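Side-chain contacts in type I site-specific restriction-modification system, R (Restriction) subunit (Vibrio vulnificus, PDB 3H1T), which probably acts as the restriction and motor subunit of a type I enzyme, coupling ATP hydrolysis to DNA translocation and cleavage: residues A[158-161]-A[162-165]; A[191-195]-A[196-200]. All coordinates share one frame; numbering follows the deposited sequence.

Interaction 1 of 2, residues A[158-161]-A[162-165]; sequences GIKD and EDLD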
loop_
_atom_site.group_PDB
_atom_site.type_symbol
_atom_site.label_atom_id
_atom_site.label_comp_id
_atom_site.label_asym_id
_atom_site.label_seq_id
_atom_site.Cartn_x
_atom_site.Cartn_y
_atom_site.Cartn_z
ATOM N N GLY A 158 19.772 11.895 15.472
ATOM C CA GLY A 158 21.001 12.426 14.903
ATOM C C GLY A 158 20.849 13.254 13.645
ATOM O O GLY A 158 21.335 12.885 12.582
ATOM N N ILE A 159 20.197 14.399 13.765
ATOM C CA ILE A 159 20.005 15.272 12.619
ATOM C C ILE A 159 20.627 16.621 12.940
ATOM O O ILE A 159 20.223 17.302 13.885
ATOM C CB ILE A 159 18.498 15.394 12.297
ATOM C CG1 ILE A 159 18.022 14.063 11.693
ATOM C CG2 ILE A 159 18.237 16.591 11.377
ATOM C CD1 ILE A 159 16.543 13.926 11.586
ATOM N N LYS A 160 21.629 16.981 12.143
ATOM C CA LYS A 160 22.381 18.225 12.295
ATOM C C LYS A 160 21.492 19.442 12.102
ATOM O O LYS A 160 20.446 19.346 11.468
ATOM C CB LYS A 160 23.535 18.233 11.288
ATOM C CG LYS A 160 24.234 16.884 11.221
ATOM C CD LYS A 160 25.350 16.813 10.193
ATOM C CE LYS A 160 25.906 15.387 10.124
ATOM N NZ LYS A 160 27.224 15.329 9.437
ATOM N N ASP A 161 21.903 20.583 12.653
ATOM C CA ASP A 161 21.105 21.798 12.531
ATOM C C ASP A 161 20.897 22.216 11.077
ATOM O O ASP A 161 19.831 22.735 10.720
ATOM C CB ASP A 161 21.742 22.949 13.315
ATOM C CG ASP A 161 21.686 22.735 14.819
ATOM O OD1 ASP A 161 20.690 22.142 15.294
ATOM O OD2 ASP A 161 22.625 23.170 15.530
ATOM N N GLU A 162 21.908 21.988 10.241
ATOM C CA GLU A 162 21.828 22.337 8.829
ATOM C C GLU A 162 20.703 21.585 8.118
ATOM O O GLU A 162 20.166 22.071 7.120
ATOM C CB GLU A 162 23.143 22.011 8.109
ATOM C CG GLU A 162 24.376 22.714 8.633
ATOM C CD GLU A 162 24.874 22.124 9.937
ATOM O OE1 GLU A 162 24.912 20.877 10.041
ATOM O OE2 GLU A 162 25.238 22.904 10.849
ATOM N N ASP A 163 20.339 20.411 8.624
ATOM C CA ASP A 163 19.308 19.603 7.982
ATOM C C ASP A 163 17.913 19.756 8.556
ATOM O O ASP A 163 16.988 19.088 8.112
ATOM C CB ASP A 163 19.708 18.122 8.009
ATOM C CG ASP A 163 21.020 17.855 7.284
ATOM O OD1 ASP A 163 21.162 18.315 6.127
ATOM O OD2 ASP A 163 21.904 17.185 7.867
ATOM N N LEU A 164 17.753 20.638 9.532
ATOM C CA LEU A 164 16.438 20.840 10.127
ATOM C C LEU A 164 15.384 21.364 9.148
ATOM O O LEU A 164 14.211 21.016 9.256
ATOM C CB LEU A 164 16.532 21.800 11.314
ATOM C CG LEU A 164 17.272 21.246 12.530
ATOM C CD1 LEU A 164 17.274 22.276 13.660
ATOM C CD2 LEU A 164 16.590 19.958 12.976
ATOM N N ASP A 165 15.792 22.194 8.194
ATOM C CA ASP A 165 14.823 22.750 7.257
ATOM C C ASP A 165 14.406 21.756 6.192
ATOM O O ASP A 165 13.379 21.941 5.529
ATOM C CB ASP A 165 15.362 24.014 6.589
ATOM C CG ASP A 165 15.953 24.994 7.588
ATOM O OD1 ASP A 165 17.146 24.837 7.950
ATOM O OD2 ASP A 165 15.219 25.919 8.008
HETATM O O HOH W 1 21.426 15.271 9.475
#
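Ile-159 and Leu-164 meet through single methyl groups: CG2 of Ile-159 lies 4.1 Å from CD2 of Leu-164, the two side chains crossing at a slant. The isoleucine reaches that far because its CG2 is anti to the backbone N, with CG1 beside the N (chi1 -72°). The same methyl rests against the CB of Asp-163, at 4.0 Å. On the other branch of Leu-164, CD1 runs alongside the carboxylate of Asp-161, 3.8 Å from its OD1. These contacts ride on two overlapping type I turns that lead into helix 164-167, in the connection between helix 146-157, next to the N-terminal mixed sheet, and helix 181-195 of the helicase-like part. Asp-163 N donates to Lys-160 O at 3.0 Å and Leu-164 N to Asp-161 O at 3.2 Å; in both bonds the donor sits well above the carbonyl plane. Outside the turns, Leu-164 packs on Phe-150 and Cys-154 of helix 146-157. Glu-162 bends at its second torsion (chi2 75°), which swings the carboxylate back until OE1 comes 3.2 Å from Lys-160 CB. Lys-160 stays extended beyond CG, parallel to the side chain of Asp-163, and carries NZ past both acidic groups to 5.8 Å from Asp-163 OD2, without a salt bridge. Asp-163 OD2 is instead tied to the backbone of Lys-160 by a water, which donates to the carboxylate and accepts from Lys-160 N at 3.2 Å.

Interaction 2 of 2, residues A[191-195]-A[196-200]; sequences VQSVL and QGKKR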
loop_
_atom_site.group_PDB
_atom_site.type_symbol
_atom_site.label_atom_id
_atom_site.label_comp_id
_atom_site.label_asym_id
_atom_site.label_seq_id
_atom_site.Cartn_x
_atom_site.Cartn_y
_atom_site.Cartn_z
ATOM N N VAL A 191 13.090 10.581 4.353
ATOM C CA VAL A 191 13.791 11.860 4.421
ATOM C C VAL A 191 14.782 11.850 5.570
ATOM O O VAL A 191 15.888 12.375 5.460
ATOM C CB VAL A 191 12.793 12.997 4.640
ATOM C CG1 VAL A 191 13.530 14.318 4.837
ATOM C CG2 VAL A 191 11.837 13.067 3.460
ATOM N N GLN A 192 14.362 11.241 6.673
ATOM C CA GLN A 192 15.180 11.118 7.880
ATOM C C GLN A 192 16.391 10.241 7.562
ATOM O O GLN A 192 17.527 10.583 7.885
ATOM C CB GLN A 192 14.331 10.472 8.977
ATOM C CG GLN A 192 14.845 10.554 10.401
ATOM C CD GLN A 192 13.883 9.891 11.394
ATOM O OE1 GLN A 192 12.792 10.402 11.665
ATOM N NE2 GLN A 192 14.286 8.734 11.924
ATOM N N SER A 193 16.131 9.100 6.933
ATOM C CA SER A 193 17.183 8.162 6.547
ATOM C C SER A 193 18.271 8.858 5.730
ATOM O O SER A 193 19.465 8.712 6.003
ATOM C CB SER A 193 16.601 7.020 5.708
ATOM O OG SER A 193 15.803 6.153 6.494
ATOM N N VAL A 194 17.845 9.601 4.714
ATOM C CA VAL A 194 18.754 10.323 3.842
ATOM C C VAL A 194 19.568 11.337 4.629
ATOM O O VAL A 194 20.774 11.455 4.447
ATOM C CB VAL A 194 17.966 11.040 2.721
ATOM C CG1 VAL A 194 18.886 11.894 1.895
ATOM C CG2 VAL A 194 17.291 10.006 1.846
ATOM N N LEU A 195 18.911 12.050 5.532
ATOM C CA LEU A 195 19.615 13.043 6.326
ATOM C C LEU A 195 20.651 12.414 7.249
ATOM O O LEU A 195 21.605 13.086 7.639
ATOM C CB LEU A 195 18.629 13.884 7.148
ATOM C CG LEU A 195 17.573 14.636 6.315
ATOM C CD1 LEU A 195 16.698 15.512 7.223
ATOM C CD2 LEU A 195 18.268 15.489 5.265
ATOM N N GLN A 196 20.479 11.133 7.584
ATOM C CA GLN A 196 21.412 10.424 8.476
ATOM C C GLN A 196 22.554 9.772 7.688
ATOM O O GLN A 196 23.465 9.167 8.264
ATOM C CB GLN A 196 20.683 9.328 9.255
ATOM C CG GLN A 196 19.457 9.773 10.011
ATOM C CD GLN A 196 18.719 8.598 10.615
ATOM O OE1 GLN A 196 18.333 7.663 9.913
ATOM N NE2 GLN A 196 18.513 8.640 11.921
ATOM N N GLY A 197 22.479 9.876 6.368
ATOM C CA GLY A 197 23.506 9.303 5.529
ATOM C C GLY A 197 23.337 7.840 5.161
ATOM O O GLY A 197 24.320 7.157 4.878
ATOM N N LYS A 198 22.106 7.342 5.178
ATOM C CA LYS A 198 21.831 5.963 4.783
ATOM C C LYS A 198 21.646 5.984 3.278
ATOM O O LYS A 198 20.597 6.398 2.777
ATOM C CB LYS A 198 20.556 5.452 5.467
ATOM C CG LYS A 198 20.805 4.796 6.803
ATOM C CD LYS A 198 19.609 4.879 7.748
ATOM C CE LYS A 198 20.035 5.539 9.052
ATOM N NZ LYS A 198 21.505 5.342 9.243
ATOM N N LYS A 199 22.669 5.550 2.557
ATOM C CA LYS A 199 22.638 5.541 1.106
ATOM C C LYS A 199 21.815 4.411 0.496
ATOM O O LYS A 199 21.830 4.225 -0.717
ATOM C CB LYS A 199 24.083 5.498 0.578
ATOM C CG LYS A 199 24.858 6.809 0.748
ATOM C CD LYS A 199 26.332 6.557 0.994
ATOM C CE LYS A 199 26.563 5.995 2.392
ATOM N NZ LYS A 199 28.009 5.697 2.676
ATOM N N ARG A 200 21.055 3.679 1.299
ATOM C CA ARG A 200 20.307 2.555 0.742
ATOM C C ARG A 200 19.117 2.209 1.662
ATOM O O ARG A 200 19.320 1.567 2.695
ATOM C CB ARG A 200 21.294 1.363 0.633
ATOM C CG ARG A 200 21.095 0.341 -0.513
ATOM C CD ARG A 200 21.803 0.727 -1.839
ATOM N NE ARG A 200 23.221 0.336 -1.958
ATOM C CZ ARG A 200 23.691 -0.918 -1.945
ATOM N NH1 ARG A 200 22.870 -1.951 -1.801
ATOM N NH2 ARG A 200 24.993 -1.144 -2.110
HETATM O O HOH W 2 15.596 6.026 9.319
#
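Ser-193 offers its carbonyl O to the residues that leave helix 181-195, and backbone bonding dominates the contact. Lys-198 N donates to Ser-193 O at 3.1 Å in a nearly straight bond (165°), its N tilted 33° from the carbonyl plane. Gly-197 N reaches Val-194 O at 3.0 Å from well above the plane of that carbonyl. Gln-196 N divides its hydrogen between the carbonyls of Gln-192 and Ser-193, and both bonds are weak. Van der Waals contact is made by methylenes laid against carbonyl oxygens: CG of Gln-196 comes to 3.0 Å from Gln-192 O, and CB of Lys-198 lies 3.5 Å from Ser-193 O. For Gln-196 this follows from its first torsion, which sets CG beside the backbone N (chi1 -53°), while the chain, extended beyond CG, runs back along the last turn. Water-mediated contact joins the side chains: one water donates to Ser-193 OG at 2.8 Å and to Gln-196 OE1 at 3.2 Å. Ser-193 OG is also hydrogen-bonded to Arg-189 O one turn earlier, and the other end of the amide, Gln-196 NE2, to Glu-157 O, linking this helix end to that of helix 146-157. Val-194, directed away from the turn, packs on Phe-333 and Ile-335 of strand 333-338. The nested pair of bonds, Lys-198 N to Ser-193 O around Gly-197 N to Val-194 O, with Gly-197 at positive phi, is a Schellman motif, here turning the chain from helix 181-195 towards strand 200-205 of the parallel sheet in a RecA-like ATPase domain.

How the interactions relate
Interaction 1 leads into the short helix 164-167, whereas interaction 2 ends the longer helix 181-195. Interaction 1 is a surface contact rich in acidic side chains, with one buried residue, Ile-159; interaction 2 is partly buried, with Ser-193, Val-194 and Leu-195 buried and Val-194 packed on strand 333-338 of the parallel sheet. Their centres lie 12 Å apart, and they touch directly: Ile-159 CD1 packs on Gln-192 CG at 4.0 Å, and Leu-195 CD1 reaches Asp-163 O at 3.7 Å. Both use water to join polar groups, but interaction 1 links a carboxylate to a backbone N, while interaction 2 links a hydroxyl to an amide oxygen.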